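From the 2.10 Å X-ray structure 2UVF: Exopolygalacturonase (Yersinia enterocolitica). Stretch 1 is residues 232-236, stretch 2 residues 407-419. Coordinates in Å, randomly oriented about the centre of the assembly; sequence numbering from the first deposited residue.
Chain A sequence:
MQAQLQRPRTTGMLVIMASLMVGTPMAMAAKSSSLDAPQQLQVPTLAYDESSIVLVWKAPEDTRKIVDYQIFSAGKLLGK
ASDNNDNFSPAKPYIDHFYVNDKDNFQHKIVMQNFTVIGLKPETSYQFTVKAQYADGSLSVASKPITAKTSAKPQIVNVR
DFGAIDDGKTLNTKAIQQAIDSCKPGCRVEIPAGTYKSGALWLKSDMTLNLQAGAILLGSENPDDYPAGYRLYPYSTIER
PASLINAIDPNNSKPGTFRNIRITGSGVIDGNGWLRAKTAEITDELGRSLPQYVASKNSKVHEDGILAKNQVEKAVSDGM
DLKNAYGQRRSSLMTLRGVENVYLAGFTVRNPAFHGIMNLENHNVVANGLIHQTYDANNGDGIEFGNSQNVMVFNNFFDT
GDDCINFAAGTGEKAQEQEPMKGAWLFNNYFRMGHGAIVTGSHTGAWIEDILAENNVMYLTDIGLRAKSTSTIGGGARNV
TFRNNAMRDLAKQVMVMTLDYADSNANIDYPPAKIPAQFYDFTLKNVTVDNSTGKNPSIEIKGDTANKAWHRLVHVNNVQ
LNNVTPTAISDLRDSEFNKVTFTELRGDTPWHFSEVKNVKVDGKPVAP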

# COMPACT_ATOMS: atom_id res chain seq x y z
N LEU A 232 -6.20 17.80 3.89
CA LEU A 232 -6.45 16.55 3.17
C LEU A 232 -7.39 16.72 1.98
O LEU A 232 -7.06 16.32 0.85
N TYR A 233 -8.56 17.30 2.23
CA TYR A 233 -9.54 17.55 1.18
C TYR A 233 -9.79 19.06 1.06
O TYR A 233 -9.43 19.81 1.98
N PRO A 234 -10.35 19.52 -0.08
CA PRO A 234 -10.68 20.96 -0.19
C PRO A 234 -11.58 21.45 0.95
O PRO A 234 -11.48 22.61 1.36
N TYR A 235 -12.42 20.55 1.46
CA TYR A 235 -13.40 20.82 2.50
C TYR A 235 -12.93 20.41 3.90
O TYR A 235 -13.75 20.31 4.83
N SER A 236 -11.63 20.13 4.03
CA SER A 236 -11.05 19.75 5.32
C SER A 236 -10.67 21.02 6.07
O SER A 236 -9.90 21.83 5.56
N PHE A 407 -6.95 2.71 0.28
CA PHE A 407 -7.45 3.58 -0.81
C PHE A 407 -8.51 4.51 -0.30
O PHE A 407 -9.44 4.09 0.36
N ALA A 408 -8.35 5.79 -0.59
CA ALA A 408 -9.27 6.81 -0.12
C ALA A 408 -9.78 7.65 -1.31
O ALA A 408 -9.03 7.91 -2.24
N ALA A 409 -11.03 8.09 -1.24
CA ALA A 409 -11.60 8.92 -2.31
C ALA A 409 -12.44 10.13 -1.83
O ALA A 409 -13.21 10.70 -2.60
N GLY A 410 -12.24 10.53 -0.58
CA GLY A 410 -12.92 11.70 -0.03
C GLY A 410 -14.16 11.28 0.75
O GLY A 410 -14.46 10.10 0.87
N THR A 411 -14.87 12.26 1.29
CA THR A 411 -16.01 11.96 2.16
C THR A 411 -17.16 12.95 1.98
O THR A 411 -16.97 14.18 2.03
N GLY A 412 -18.35 12.40 1.79
CA GLY A 412 -19.59 13.18 1.74
C GLY A 412 -19.91 13.76 0.38
O GLY A 412 -19.42 13.26 -0.64
N GLU A 413 -20.71 14.82 0.38
CA GLU A 413 -21.26 15.42 -0.84
C GLU A 413 -20.24 16.18 -1.68
O GLU A 413 -20.32 16.15 -2.91
N LYS A 414 -19.31 16.86 -1.02
CA LYS A 414 -18.29 17.66 -1.72
C LYS A 414 -17.21 16.83 -2.41
O LYS A 414 -16.33 17.38 -3.07
N ALA A 415 -17.28 15.50 -2.25
CA ALA A 415 -16.21 14.58 -2.67
C ALA A 415 -15.80 14.67 -4.14
O ALA A 415 -14.60 14.70 -4.45
N GLN A 416 -16.78 14.74 -5.03
CA GLN A 416 -16.54 14.79 -6.49
C GLN A 416 -15.83 16.07 -7.02
O GLN A 416 -15.53 16.16 -8.21
N GLU A 417 -15.56 17.04 -6.14
CA GLU A 417 -14.60 18.13 -6.44
C GLU A 417 -13.22 17.57 -6.84
O GLU A 417 -12.32 18.32 -7.25
N GLN A 418 -13.09 16.25 -6.72
CA GLN A 418 -11.83 15.52 -6.89
C GLN A 418 -12.06 14.24 -7.71
O GLN A 418 -13.16 13.70 -7.75
N GLU A 419 -11.00 13.81 -8.38
CA GLU A 419 -10.94 12.55 -9.14
C GLU A 419 -11.38 11.33 -8.35
O GLU A 419 -11.16 11.26 -7.14

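Stretch 1 is a short turn that sends three consecutive side chains, Y233, P234 and Y235, into the loop of stretch 2; in each the CA-to-CB bond points toward that loop. The backbone is a type I beta turn from Y233 to S236, closed by S236 N donating to Y233 O at 3.0 Å. A weak hydrogen bond from Y233 N to S236 OG, 3.1 Å, adds to the closure and engages the S236 side chain (chi1 -76°, m) within its own stretch, beyond reach of the other. The two stretches together bury 416 Å², and Y235 has the largest covered area of any residue in the contact.

Y235 takes chi1 41° (p) and chi2 94°, which carries its hydroxyl deep into the curve of the loop. There T411 N donates to Y235 OH at 2.9 Å with an N-H...O angle of 159°, a well-directed bond. Q418 NE2 also donates to Y235 OH, at 2.8 Å, but its angle of 117° makes this a weak bond despite the short distance. The amide nitrogen lies near the plane of the Y235 ring, at its edge, as expected for a group addressing the phenol oxygen. K414 approaches the same ring obliquely, with its CB 3.5 Å from Y235 CD2. Its chi1 is -57° (m) and its chi2, -98°, falls between wells; the CA-to-CB bond points toward stretch 1, yet the end of the chain leads away, so the contact is made near the backbone.

Q418 is held from both stretches. Its chi1 of -13° is off the usual wells, while chi2 is 161° (t) and chi3 is 64°. In this conformation Q418 NE2 reaches Y235 OH and also donates to A415 O at 2.9 Å (143°), a bond within stretch 2. The other amide atom, Q418 OE1, sits 3.2 Å from Y233 CD1 and 3.8 Å from P234 CD, so the amide spans the space between the two tyrosines.

Y233, with chi1 -56° (m) and chi2 -54°, lays one ring face against the backbone of G410. G410 CA is 3.8 Å from the ring centroid and 24° off the ring normal, a CH-pi contact. Farther along the ring, Y233 OH touches A408 CB at 3.8 Å; this hydroxyl is hydrogen-bonded elsewhere in the structure. G410 also lies 3.2 Å, CA to Y235 OH, from the second tyrosine. An ideally placed CB on G410 would come within 2.5 Å of Y235 OH, a clash, and its backbone angles of 97/-180° call for glycine independently, since that CB would also jam against the preceding carbonyl oxygen.

At the exposed margin, P234, its ring puckered C-gamma endo, places CG 3.2 Å from E417 OE2. E417 reaches it through chi1 -72° (m) and an extended chi2 of 172° (t). T411, at chi1 67° (p), completes the packing with OG1 3.8 Å from Y235 CE1.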

# COMPACT_ATOMS: atom_id res chain seq x y z
CB LEU A 232 -6.98 15.47 4.12
CG LEU A 232 -6.99 14.01 3.65
CD1 LEU A 232 -5.57 13.50 3.47
CD2 LEU A 232 -7.73 13.17 4.68
CB TYR A 233 -10.82 16.75 1.42
CG TYR A 233 -10.57 15.26 1.54
CD1 TYR A 233 -9.88 14.57 0.54
CD2 TYR A 233 -10.99 14.55 2.65
CE1 TYR A 233 -9.64 13.21 0.64
CE2 TYR A 233 -10.75 13.20 2.77
CZ TYR A 233 -10.06 12.53 1.77
OH TYR A 233 -9.82 11.17 1.90
CB PRO A 234 -11.38 21.07 -1.56
CG PRO A 234 -11.75 19.65 -1.96
CD PRO A 234 -10.69 18.78 -1.31
CB TYR A 235 -14.71 20.06 2.18
CG TYR A 235 -14.50 18.65 1.65
CD1 TYR A 235 -14.51 17.54 2.52
CD2 TYR A 235 -14.29 18.43 0.29
CE1 TYR A 235 -14.32 16.23 2.03
CE2 TYR A 235 -14.10 17.12 -0.22
CZ TYR A 235 -14.12 16.03 0.65
OH TYR A 235 -13.92 14.77 0.15
CB SER A 236 -9.85 18.82 5.15
OG SER A 236 -10.27 17.49 4.84
CB PHE A 407 -7.99 2.76 -1.99
CG PHE A 407 -6.96 1.88 -2.60
CD1 PHE A 407 -6.05 2.39 -3.51
CD2 PHE A 407 -6.90 0.52 -2.26
CE1 PHE A 407 -5.09 1.56 -4.08
CE2 PHE A 407 -5.95 -0.31 -2.83
CZ PHE A 407 -5.03 0.22 -3.73
CB ALA A 408 -8.58 7.71 0.88
CB ALA A 409 -12.36 8.06 -3.27
CB THR A 411 -15.59 11.87 3.68
OG1 THR A 411 -15.18 13.15 4.17
CG2 THR A 411 -14.44 10.92 3.86
CB GLU A 413 -22.46 16.32 -0.51
CG GLU A 413 -23.49 16.47 -1.64
CD GLU A 413 -24.17 15.14 -2.05
OE1 GLU A 413 -24.18 14.19 -1.25
OE2 GLU A 413 -24.72 15.07 -3.17
CB LYS A 414 -17.61 18.63 -0.74
CG LYS A 414 -18.53 19.58 0.00
CD LYS A 414 -18.59 20.94 -0.65
CE LYS A 414 -19.14 21.98 0.31
NZ LYS A 414 -18.96 23.36 -0.23
CB ALA A 415 -16.56 13.14 -2.29
CB GLN A 416 -17.82 14.46 -7.29
CG GLN A 416 -19.03 15.37 -7.03
CD GLN A 416 -19.80 15.03 -5.75
OE1 GLN A 416 -19.22 14.57 -4.76
NE2 GLN A 416 -21.11 15.26 -5.77
CB GLU A 417 -14.45 19.08 -5.23
CG GLU A 417 -15.66 19.99 -4.95
CD GLU A 417 -15.56 20.77 -3.63
OE1 GLU A 417 -16.63 21.18 -3.11
OE2 GLU A 417 -14.43 20.99 -3.12
CB GLN A 418 -11.22 15.17 -5.51
CG GLN A 418 -11.86 15.90 -4.30
CD GLN A 418 -11.58 15.22 -2.97
OE1 GLN A 418 -10.42 15.15 -2.54
NE2 GLN A 418 -12.63 14.74 -2.30
CB GLU A 419 -9.49 12.27 -9.46
CG GLU A 419 -8.95 12.72 -10.78
CD GLU A 419 -7.46 12.46 -10.81
OE1 GLU A 419 -6.84 12.70 -11.85
OE2 GLU A 419 -6.92 12.03 -9.75